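Local coordinates for fibrinogen binding protein (Staphylococcus aureus subsp. aureus Mu50, PDB 3DOA) that probably binds fibrinogen and has the N-terminal and middle domains of the NFACT family, whose members include ribosome quality-control factors, at residues 31-36 and 48-53; 72-77 and 139-144; 116-121 and 129-134. All blocks are in the same frame, centred on the assembly; numbering follows the deposited sequence.

Contact 1 (31-36 and 48-53); sequences NDTILM and LLSIHP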
loop_
_atom_site.group_PDB
_atom_site.type_symbol
_atom_site.label_atom_id
_atom_site.label_comp_id
_atom_site.label_asym_id
_atom_site.label_seq_id
_atom_site.Cartn_x
_atom_site.Cartn_y
_atom_site.Cartn_z
ATOM N N ASN A 31 -12.701 -13.060 -7.856
ATOM C CA ASN A 31 -12.713 -13.295 -6.419
ATOM C C ASN A 31 -11.688 -12.567 -5.636
ATOM O O ASN A 31 -11.699 -12.654 -4.425
ATOM C CB ASN A 31 -12.510 -14.751 -6.121
ATOM C CG ASN A 31 -13.693 -15.559 -6.475
ATOM O OD1 ASN A 31 -13.698 -16.226 -7.535
ATOM N ND2 ASN A 31 -14.759 -15.478 -5.623
ATOM N N ASP A 32 -10.789 -11.869 -6.312
ATOM C CA ASP A 32 -9.638 -11.247 -5.668
ATOM C C ASP A 32 -9.646 -9.738 -5.831
ATOM O O ASP A 32 -8.721 -9.072 -5.393
ATOM C CB ASP A 32 -8.341 -11.820 -6.265
ATOM C CG ASP A 32 -8.104 -13.311 -5.886
ATOM O OD1 ASP A 32 -8.136 -13.650 -4.665
ATOM O OD2 ASP A 32 -7.869 -14.142 -6.816
ATOM N N THR A 33 -10.686 -9.180 -6.437
ATOM C CA THR A 33 -10.589 -7.819 -6.877
ATOM C C THR A 33 -11.851 -7.018 -6.732
ATOM O O THR A 33 -12.951 -7.457 -7.134
ATOM C CB THR A 33 -10.304 -7.794 -8.334
ATOM O OG1 THR A 33 -9.206 -8.667 -8.606
ATOM C CG2 THR A 33 -9.994 -6.372 -8.754
ATOM N N ILE A 34 -11.676 -5.822 -6.186
ATOM C CA ILE A 34 -12.728 -4.849 -6.119
ATOM C C ILE A 34 -12.317 -3.624 -6.891
ATOM O O ILE A 34 -11.226 -3.071 -6.749
ATOM C CB ILE A 34 -13.129 -4.496 -4.657
ATOM C CG1 ILE A 34 -14.035 -5.589 -4.071
ATOM C CG2 ILE A 34 -13.853 -3.187 -4.562
ATOM C CD1 ILE A 34 -15.277 -5.902 -4.924
ATOM N N LEU A 35 -13.265 -3.217 -7.712
ATOM C CA LEU A 35 -13.180 -2.101 -8.613
ATOM C C LEU A 35 -14.153 -1.087 -8.074
ATOM O O LEU A 35 -15.339 -1.378 -7.941
ATOM C CB LEU A 35 -13.644 -2.599 -9.976
ATOM C CG LEU A 35 -12.936 -2.040 -11.195
ATOM C CD1 LEU A 35 -11.468 -1.620 -10.865
ATOM C CD2 LEU A 35 -13.047 -3.082 -12.332
ATOM N N MET A 36 -13.689 0.086 -7.706
ATOM C CA MET A 36 -14.578 1.023 -7.009
ATOM C C MET A 36 -14.531 2.311 -7.806
ATOM O O MET A 36 -13.488 2.955 -7.790
ATOM C CB MET A 36 -14.116 1.169 -5.555
ATOM C CG MET A 36 -14.483 2.470 -4.887
ATOM S SD MET A 36 -14.149 2.615 -3.046
ATOM C CE MET A 36 -14.737 1.051 -2.310
ATOM N N LEU A 48 -8.681 0.323 -8.244
ATOM C CA LEU A 48 -8.602 -1.114 -8.167
ATOM C C LEU A 48 -7.913 -1.488 -6.894
ATOM O O LEU A 48 -6.855 -0.924 -6.515
ATOM C CB LEU A 48 -7.867 -1.677 -9.374
ATOM C CG LEU A 48 -7.708 -3.208 -9.508
ATOM C CD1 LEU A 48 -7.623 -3.653 -11.003
ATOM C CD2 LEU A 48 -6.513 -3.674 -8.742
ATOM N N LEU A 49 -8.568 -2.427 -6.229
ATOM C CA LEU A 49 -8.159 -2.914 -4.938
ATOM C C LEU A 49 -8.073 -4.412 -5.126
ATOM O O LEU A 49 -9.100 -5.035 -5.284
ATOM C CB LEU A 49 -9.198 -2.549 -3.858
ATOM C CG LEU A 49 -9.537 -1.061 -3.521
ATOM C CD1 LEU A 49 -10.880 -0.612 -4.078
ATOM C CD2 LEU A 49 -9.589 -0.801 -2.031
ATOM N N SER A 50 -6.864 -4.982 -5.186
ATOM C CA SER A 50 -6.691 -6.426 -5.412
ATOM C C SER A 50 -6.116 -7.001 -4.186
ATOM O O SER A 50 -5.274 -6.444 -3.579
ATOM C CB SER A 50 -5.745 -6.788 -6.584
ATOM O OG SER A 50 -6.000 -8.122 -7.107
ATOM N N ILE A 51 -6.560 -8.181 -3.879
ATOM C CA ILE A 51 -6.255 -8.859 -2.645
ATOM C C ILE A 51 -5.448 -10.098 -3.097
ATOM O O ILE A 51 -5.175 -10.998 -2.306
ATOM C CB ILE A 51 -7.645 -9.244 -2.044
ATOM C CG1 ILE A 51 -7.663 -9.814 -0.642
ATOM C CG2 ILE A 51 -8.348 -10.380 -2.908
ATOM C CD1 ILE A 51 -8.952 -10.902 -0.527
ATOM N N HIS A 52 -5.084 -10.142 -4.388
ATOM C CA HIS A 52 -4.538 -11.343 -4.993
ATOM C C HIS A 52 -3.192 -11.742 -4.330
ATOM O O HIS A 52 -2.339 -10.869 -4.065
ATOM C CB HIS A 52 -4.344 -11.079 -6.466
ATOM C CG HIS A 52 -3.798 -12.246 -7.197
ATOM N ND1 HIS A 52 -4.604 -13.145 -7.860
ATOM C CD2 HIS A 52 -2.537 -12.717 -7.302
ATOM C CE1 HIS A 52 -3.852 -14.098 -8.384
ATOM N NE2 HIS A 52 -2.595 -13.860 -8.057
ATOM N N PRO A 53 -3.001 -13.048 -4.039
ATOM C CA PRO A 53 -1.884 -13.527 -3.205
ATOM C C PRO A 53 -0.508 -13.146 -3.733
ATOM O O PRO A 53 0.435 -12.897 -2.962
ATOM C CB PRO A 53 -2.064 -15.018 -3.186
ATOM C CG PRO A 53 -3.006 -15.317 -4.261
ATOM C CD PRO A 53 -3.857 -14.160 -4.459
#
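Residues 33-36 and 48-50 run antiparallel, their axes 4.7 Å apart at the closest point and their directions 166° apart, with Ile34 and Leu49 as the hydrogen-bonded pair: Ile34 N to Leu49 O and Leu49 N to Ile34 O both measure 2.8 Å. Thr33 with Ser50 and Leu35 with Leu48 flank it as non-hydrogen-bonded pairs. On the face carrying Ile34 and Leu49, Leu49 turns its CD1 methyl toward the partner strand. That methyl meets Ile34 CG2 at 4.0 Å and Met36 CB, also 4.0 Å from Leu49 CD1, so it is shared by two residues of 33-36. With the longer CG1 branch of Ile34 beside the backbone N (chi1 -79°), CG2 is left to meet Leu49. These strands are the central pair of a four-stranded antiparallel meander, and helix 73-82 covers this apolar face: Ile34 touches Phe74, while Met36 touches Phe78 and Leu82. The face bearing Thr33, Leu35, Leu48 and Ser50 is more mixed. Leu35 reaches over with CD1, 3.9 Å from Leu48 CB, and Thr33 sets its methyl CG2 4.0 Å from Leu48 CG. The hydroxyl of Thr33 is hydrogen-bonded to Asp30, at the end of strand 22-30. Past the end of strand 43-50, Asp32 and His52 approach without a hydrogen bond; Asp32 OD2 is 3.6 Å from His52 ND1, and the carboxylate and imidazole planes stand 82° apart. Pro53 CD lies over one face of that imidazole near its rim, and Phe55 stacks on the same ring.

Contact 2 (72-77 and 139-144); sequences PMFARV and EGFKHL
Phe74 and Phe141 form an offset stack, their ring centroids 4.4 Å apart and their planes only 9° from parallel. The displacement brings Phe74 CD2 over the centre of the Phe141 ring, at 3.8 Å above its plane. In the other direction, CA and CB of Phe141 come over the face of Phe74, with CB making a CH-pi contact 4.0 Å from the Phe74 centroid. Phe74 can meet this partner because its CG is anti to the backbone N (chi1 -174°), which sends the ring out from the first turn of the helix. Apolar contacts continue around the same ring: the methylene CG of Glu139 sits at its edge, near the ring plane, 3.7 Å from Phe74 CD1. One turn further on, Val77 CG1 looks at Glu139 CB across 4.3 Å. The N-terminal turn of helix 73-82, with Pro72 at the N-cap, is thus laid against the end of strand 137-140, an outermost strand within this chain of the five-stranded antiparallel meander. Gln28 and Ile34 of the four-stranded sheet touch both phenylalanines as well, so the stack lies where helix and both sheets come together. Glu139 OE2 meets Met73 tip to tip, a methyl-to-carboxylate contact with CE 3.7 Å from OE2. No hydrogen bond crosses between the segments; OE1 is gripped by two N-H donors of its own segment. Gly140 N at 2.6 Å from Glu139 OE1 takes the anti lone pair, and His143 NE2 at 2.7 Å from Glu139 OE1 arrives on the syn side, 22° out of the carboxylate plane. Two donors on one oxygen would be expected to draw negative charge toward it while fixing the carboxylate's rotation.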
loop_
_atom_site.group_PDB
_atom_site.type_symbol
_atom_site.label_atom_id
_atom_site.label_comp_id
_atom_site.label_asym_id
_atom_site.label_seq_id
_atom_site.Cartn_x
_atom_site.Cartn_y
_atom_site.Cartn_z
ATOM N N PRO A 72 -21.785 -9.967 -7.275
ATOM C CA PRO A 72 -21.763 -10.846 -6.092
ATOM C C PRO A 72 -21.815 -10.182 -4.707
ATOM O O PRO A 72 -21.514 -8.996 -4.542
ATOM C CB PRO A 72 -20.453 -11.599 -6.259
ATOM C CG PRO A 72 -19.565 -10.670 -7.027
ATOM C CD PRO A 72 -20.446 -9.793 -7.868
ATOM N N MET A 73 -22.157 -11.018 -3.727
ATOM C CA MET A 73 -22.428 -10.662 -2.350
ATOM C C MET A 73 -21.554 -9.528 -1.849
ATOM O O MET A 73 -22.034 -8.508 -1.328
ATOM C CB MET A 73 -22.248 -11.927 -1.531
ATOM C CG MET A 73 -22.498 -11.849 -0.061
ATOM S SD MET A 73 -21.123 -11.055 0.841
ATOM C CE MET A 73 -19.965 -12.410 1.233
ATOM N N PHE A 74 -20.250 -9.680 -2.003
ATOM C CA PHE A 74 -19.356 -8.794 -1.304
ATOM C C PHE A 74 -19.454 -7.404 -1.888
ATOM O O PHE A 74 -19.452 -6.405 -1.155
ATOM C CB PHE A 74 -17.969 -9.302 -1.407
ATOM C CG PHE A 74 -17.017 -8.547 -0.607
ATOM C CD1 PHE A 74 -16.996 -8.694 0.781
ATOM C CD2 PHE A 74 -16.098 -7.700 -1.216
ATOM C CE1 PHE A 74 -16.046 -7.945 1.571
ATOM C CE2 PHE A 74 -15.138 -6.973 -0.440
ATOM C CZ PHE A 74 -15.117 -7.094 0.945
ATOM N N ALA A 75 -19.563 -7.352 -3.212
ATOM C CA ALA A 75 -19.799 -6.103 -3.946
ATOM C C ALA A 75 -21.145 -5.510 -3.517
ATOM O O ALA A 75 -21.234 -4.301 -3.290
ATOM C CB ALA A 75 -19.780 -6.358 -5.458
ATOM N N ARG A 76 -22.166 -6.371 -3.383
ATOM C CA ARG A 76 -23.489 -5.961 -2.891
ATOM C C ARG A 76 -23.334 -5.243 -1.536
ATOM O O ARG A 76 -23.743 -4.074 -1.357
ATOM C CB ARG A 76 -24.414 -7.163 -2.703
ATOM C CG ARG A 76 -25.185 -7.633 -3.887
ATOM C CD ARG A 76 -26.367 -8.497 -3.393
ATOM N NE ARG A 76 -25.985 -9.833 -2.900
ATOM C CZ ARG A 76 -25.583 -10.846 -3.696
ATOM N NH1 ARG A 76 -25.473 -10.679 -5.026
ATOM N NH2 ARG A 76 -25.248 -12.037 -3.169
ATOM N N VAL A 77 -22.696 -5.942 -0.600
ATOM C CA VAL A 77 -22.546 -5.385 0.708
ATOM C C VAL A 77 -21.905 -4.047 0.557
ATOM O O VAL A 77 -22.304 -3.078 1.200
ATOM C CB VAL A 77 -21.662 -6.166 1.630
ATOM C CG1 VAL A 77 -21.502 -5.371 2.906
ATOM C CG2 VAL A 77 -22.217 -7.565 1.883
ATOM N N GLU A 139 -17.882 -6.447 7.060
ATOM C CA GLU A 139 -17.603 -7.639 6.177
ATOM C C GLU A 139 -16.138 -7.674 5.795
ATOM O O GLU A 139 -15.433 -6.653 5.878
ATOM C CB GLU A 139 -18.518 -7.656 4.920
ATOM C CG GLU A 139 -18.666 -8.943 4.095
ATOM C CD GLU A 139 -18.705 -10.256 4.872
ATOM O OE1 GLU A 139 -17.764 -10.551 5.643
ATOM O OE2 GLU A 139 -19.649 -11.053 4.662
ATOM N N GLY A 140 -15.712 -8.888 5.433
ATOM C CA GLY A 140 -14.354 -9.213 4.995
ATOM C C GLY A 140 -14.303 -9.953 3.666
ATOM O O GLY A 140 -14.946 -11.012 3.488
ATOM N N PHE A 141 -13.522 -9.427 2.722
ATOM C CA PHE A 141 -13.365 -10.157 1.496
ATOM C C PHE A 141 -12.842 -11.543 1.826
ATOM O O PHE A 141 -13.119 -12.446 1.124
ATOM C CB PHE A 141 -12.437 -9.445 0.550
ATOM C CG PHE A 141 -12.759 -9.650 -0.943
ATOM C CD1 PHE A 141 -13.608 -10.611 -1.380
ATOM C CD2 PHE A 141 -12.145 -8.839 -1.902
ATOM C CE1 PHE A 141 -13.862 -10.717 -2.717
ATOM C CE2 PHE A 141 -12.409 -8.955 -3.225
ATOM C CZ PHE A 141 -13.238 -9.878 -3.648
ATOM N N LYS A 142 -12.095 -11.701 2.909
ATOM C CA LYS A 142 -11.724 -13.013 3.417
ATOM C C LYS A 142 -11.945 -13.086 4.928
ATOM O O LYS A 142 -11.600 -12.158 5.654
ATOM C CB LYS A 142 -10.233 -13.277 3.147
ATOM C CG LYS A 142 -9.852 -14.373 2.125
ATOM C CD LYS A 142 -8.447 -14.099 1.447
ATOM C CE LYS A 142 -7.219 -14.235 2.420
ATOM N NZ LYS A 142 -5.908 -13.829 1.806
ATOM N N HIS A 143 -12.443 -14.226 5.396
ATOM C CA HIS A 143 -12.666 -14.471 6.821
ATOM C C HIS A 143 -11.537 -15.235 7.536
ATOM O O HIS A 143 -11.103 -16.264 7.056
ATOM C CB HIS A 143 -13.972 -15.269 7.021
ATOM C CG HIS A 143 -15.214 -14.465 6.776
ATOM N ND1 HIS A 143 -16.471 -14.929 7.092
ATOM C CD2 HIS A 143 -15.383 -13.220 6.254
ATOM C CE1 HIS A 143 -17.361 -14.016 6.736
ATOM N NE2 HIS A 143 -16.730 -12.970 6.229
ATOM N N LEU A 144 -11.124 -14.743 8.706
ATOM C CA LEU A 144 -10.275 -15.475 9.634
ATOM C C LEU A 144 -11.094 -15.950 10.809
ATOM O O LEU A 144 -11.497 -15.149 11.649
ATOM C CB LEU A 144 -9.172 -14.588 10.183
ATOM C CG LEU A 144 -8.044 -14.193 9.253
ATOM C CD1 LEU A 144 -8.565 -13.972 7.850
ATOM C CD2 LEU A 144 -7.365 -12.955 9.842
#

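Contact 3 (116-121 and 129-134); sequences TVILEI and ILVDEN
Val117 and Leu130 pack against each other on one face of the paired strands, Val117 CG2 3.5 Å from Leu130 CD1. Leu130 has its CG anti to the backbone N, and chi2 of 55° leaves CD1 leaning back toward the neighbouring strand. There it fits into the corner between Val117 CG2 and the carbonyl of Thr116, with Leu130 CD1 at 3.6 Å from Thr116 O. Leu82 of helix 73-82 packs on both side chains, and Phe78 on Leu130, so the helix closes over this ridge. The segments belong to the beta hairpin of strands 112-120 and 127-132, twisted so that their N-to-C directions differ by 145°. Two hydrogen-bonded pairs, Thr116 with Val131 and Ile118 with Ile129, bracket the non-hydrogen-bonded Val117-Leu130 pair; the bonds range from Ile118 N to Ile129 O at 2.7 Å to Ile129 N to Ile118 O at 3.0 Å. The opposite face holds branched side chains. The CG2 methyl of Val131 nestles against Thr116 CB at 3.7 Å, and its other methyl, CG1, stands 4.3 Å from Ile118 CD1, so Val131 fills the hollow between Thr116 and Ile118. Thr116 OG1 is hydrogen-bonded to Asp102 on the adjacent strand. Tyr160 packs on Ile118 and Ile129, and its hydroxyl is hydrogen-bonded to Glu120 OE2, which lies 4.2 Å from Ile129 CD1.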
loop_
_atom_site.group_PDB
_atom_site.type_symbol
_atom_site.label_atom_id
_atom_site.label_comp_id
_atom_site.label_asym_id
_atom_site.label_seq_id
_atom_site.Cartn_x
_atom_site.Cartn_y
_atom_site.Cartn_z
ATOM N N THR A 116 -15.316 2.756 7.063
ATOM C CA THR A 116 -13.922 2.697 6.623
ATOM C C THR A 116 -13.641 1.413 5.855
ATOM O O THR A 116 -13.925 0.306 6.355
ATOM C CB THR A 116 -12.994 2.722 7.783
ATOM O OG1 THR A 116 -13.119 3.995 8.404
ATOM C CG2 THR A 116 -11.572 2.525 7.340
ATOM N N VAL A 117 -13.111 1.565 4.631
ATOM C CA VAL A 117 -12.559 0.436 3.872
ATOM C C VAL A 117 -11.049 0.302 4.191
ATOM O O VAL A 117 -10.302 1.268 4.056
ATOM C CB VAL A 117 -12.758 0.660 2.390
ATOM C CG1 VAL A 117 -12.044 -0.444 1.566
ATOM C CG2 VAL A 117 -14.262 0.739 2.094
ATOM N N ILE A 118 -10.634 -0.878 4.655
ATOM C CA ILE A 118 -9.235 -1.194 4.988
ATOM C C ILE A 118 -8.633 -2.230 3.983
ATOM O O ILE A 118 -9.099 -3.372 3.889
ATOM C CB ILE A 118 -9.123 -1.767 6.379
ATOM C CG1 ILE A 118 -10.042 -1.012 7.351
ATOM C CG2 ILE A 118 -7.697 -1.688 6.831
ATOM C CD1 ILE A 118 -9.706 -1.222 8.864
ATOM N N LEU A 119 -7.637 -1.798 3.185
ATOM C CA LEU A 119 -6.865 -2.700 2.330
ATOM C C LEU A 119 -5.536 -2.978 3.047
ATOM O O LEU A 119 -4.798 -2.046 3.403
ATOM C CB LEU A 119 -6.627 -2.103 0.946
ATOM C CG LEU A 119 -5.875 -2.998 -0.064
ATOM C CD1 LEU A 119 -6.557 -4.337 -0.347
ATOM C CD2 LEU A 119 -5.625 -2.254 -1.353
ATOM N N GLU A 120 -5.290 -4.258 3.266
ATOM C CA GLU A 120 -4.079 -4.762 3.842
ATOM C C GLU A 120 -3.406 -5.552 2.772
ATOM O O GLU A 120 -3.909 -6.561 2.363
ATOM C CB GLU A 120 -4.385 -5.717 4.969
ATOM C CG GLU A 120 -5.125 -5.141 6.104
ATOM C CD GLU A 120 -5.386 -6.151 7.129
ATOM O OE1 GLU A 120 -5.270 -7.319 6.806
ATOM O OE2 GLU A 120 -5.700 -5.796 8.257
ATOM N N ILE A 121 -2.250 -5.078 2.319
ATOM C CA ILE A 121 -1.498 -5.764 1.274
ATOM C C ILE A 121 -0.390 -6.626 1.869
ATOM O O ILE A 121 0.682 -6.127 2.210
ATOM C CB ILE A 121 -0.880 -4.768 0.277
ATOM C CG1 ILE A 121 -1.741 -3.506 0.180
ATOM C CG2 ILE A 121 -0.718 -5.413 -1.091
ATOM C CD1 ILE A 121 -1.707 -2.846 -1.181
ATOM N N ILE A 129 -11.507 -5.124 3.885
ATOM C CA ILE A 129 -12.366 -5.140 5.084
ATOM C C ILE A 129 -13.089 -3.792 5.344
ATOM O O ILE A 129 -12.519 -2.677 5.269
ATOM C CB ILE A 129 -11.596 -5.481 6.379
ATOM C CG1 ILE A 129 -10.773 -6.754 6.247
ATOM C CG2 ILE A 129 -12.537 -5.663 7.550
ATOM C CD1 ILE A 129 -9.716 -6.816 7.373
ATOM N N LEU A 130 -14.370 -3.936 5.683
ATOM C CA LEU A 130 -15.251 -2.808 5.881
ATOM C C LEU A 130 -15.616 -2.802 7.349
ATOM O O LEU A 130 -15.987 -3.823 7.915
ATOM C CB LEU A 130 -16.470 -3.017 5.002
ATOM C CG LEU A 130 -17.421 -1.845 4.819
ATOM C CD1 LEU A 130 -16.714 -0.580 4.291
ATOM C CD2 LEU A 130 -18.574 -2.375 3.928
ATOM N N VAL A 131 -15.470 -1.654 7.973
ATOM C CA VAL A 131 -15.759 -1.538 9.366
ATOM C C VAL A 131 -16.527 -0.238 9.518
ATOM O O VAL A 131 -16.520 0.599 8.593
ATOM C CB VAL A 131 -14.478 -1.473 10.179
ATOM C CG1 VAL A 131 -13.616 -2.666 9.865
ATOM C CG2 VAL A 131 -13.743 -0.189 9.880
ATOM N N ASP A 132 -17.182 -0.065 10.679
ATOM C CA ASP A 132 -17.878 1.177 10.995
ATOM C C ASP A 132 -16.954 2.103 11.765
ATOM O O ASP A 132 -15.791 1.772 12.024
ATOM C CB ASP A 132 -19.134 0.868 11.775
ATOM C CG ASP A 132 -18.839 0.259 13.140
ATOM O OD1 ASP A 132 -17.774 0.548 13.716
ATOM O OD2 ASP A 132 -19.689 -0.511 13.653
ATOM N N GLU A 133 -17.479 3.264 12.131
ATOM C CA GLU A 133 -16.733 4.283 12.922
ATOM C C GLU A 133 -16.249 3.796 14.268
ATOM O O GLU A 133 -15.290 4.378 14.799
ATOM C CB GLU A 133 -17.527 5.607 13.146
ATOM C CG GLU A 133 -18.736 5.513 14.014
ATOM C CD GLU A 133 -19.869 4.831 13.277
ATOM O OE1 GLU A 133 -19.672 3.797 12.586
ATOM O OE2 GLU A 133 -20.997 5.322 13.357
ATOM N N ASN A 134 -16.876 2.758 14.823
ATOM C CA ASN A 134 -16.271 2.087 15.988
ATOM C C ASN A 134 -15.358 0.855 15.716
ATOM O O ASN A 134 -15.026 0.127 16.649
ATOM C CB ASN A 134 -17.380 1.738 16.938
ATOM C CG ASN A 134 -18.257 2.953 17.265
ATOM O OD1 ASN A 134 -17.753 4.080 17.385
ATOM N ND2 ASN A 134 -19.575 2.730 17.387
#

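How the contacts relate
Along the chain, contact 1 closes before the others begin, and contact 3 is nested inside the loop closed by contact 2. Contact 1 belongs to the four-stranded sheet and contact 3 to the five-stranded one, their centres about 14 Å apart and brushing through Leu49 and Leu119. Contact 2 lies about 11 Å from the centre of contact 1 and 12 Å from that of contact 3. It meets contact 1 where Phe141 packs on Ile34, and contact 3 through neighbouring strands 127-132 and 137-140, with a probable hydrogen bond from Leu130 N to Glu139 O. Helix 73-82 supplies one side of contact 2 and packs on residues of contacts 1 and 3, so it bridges the two sheets.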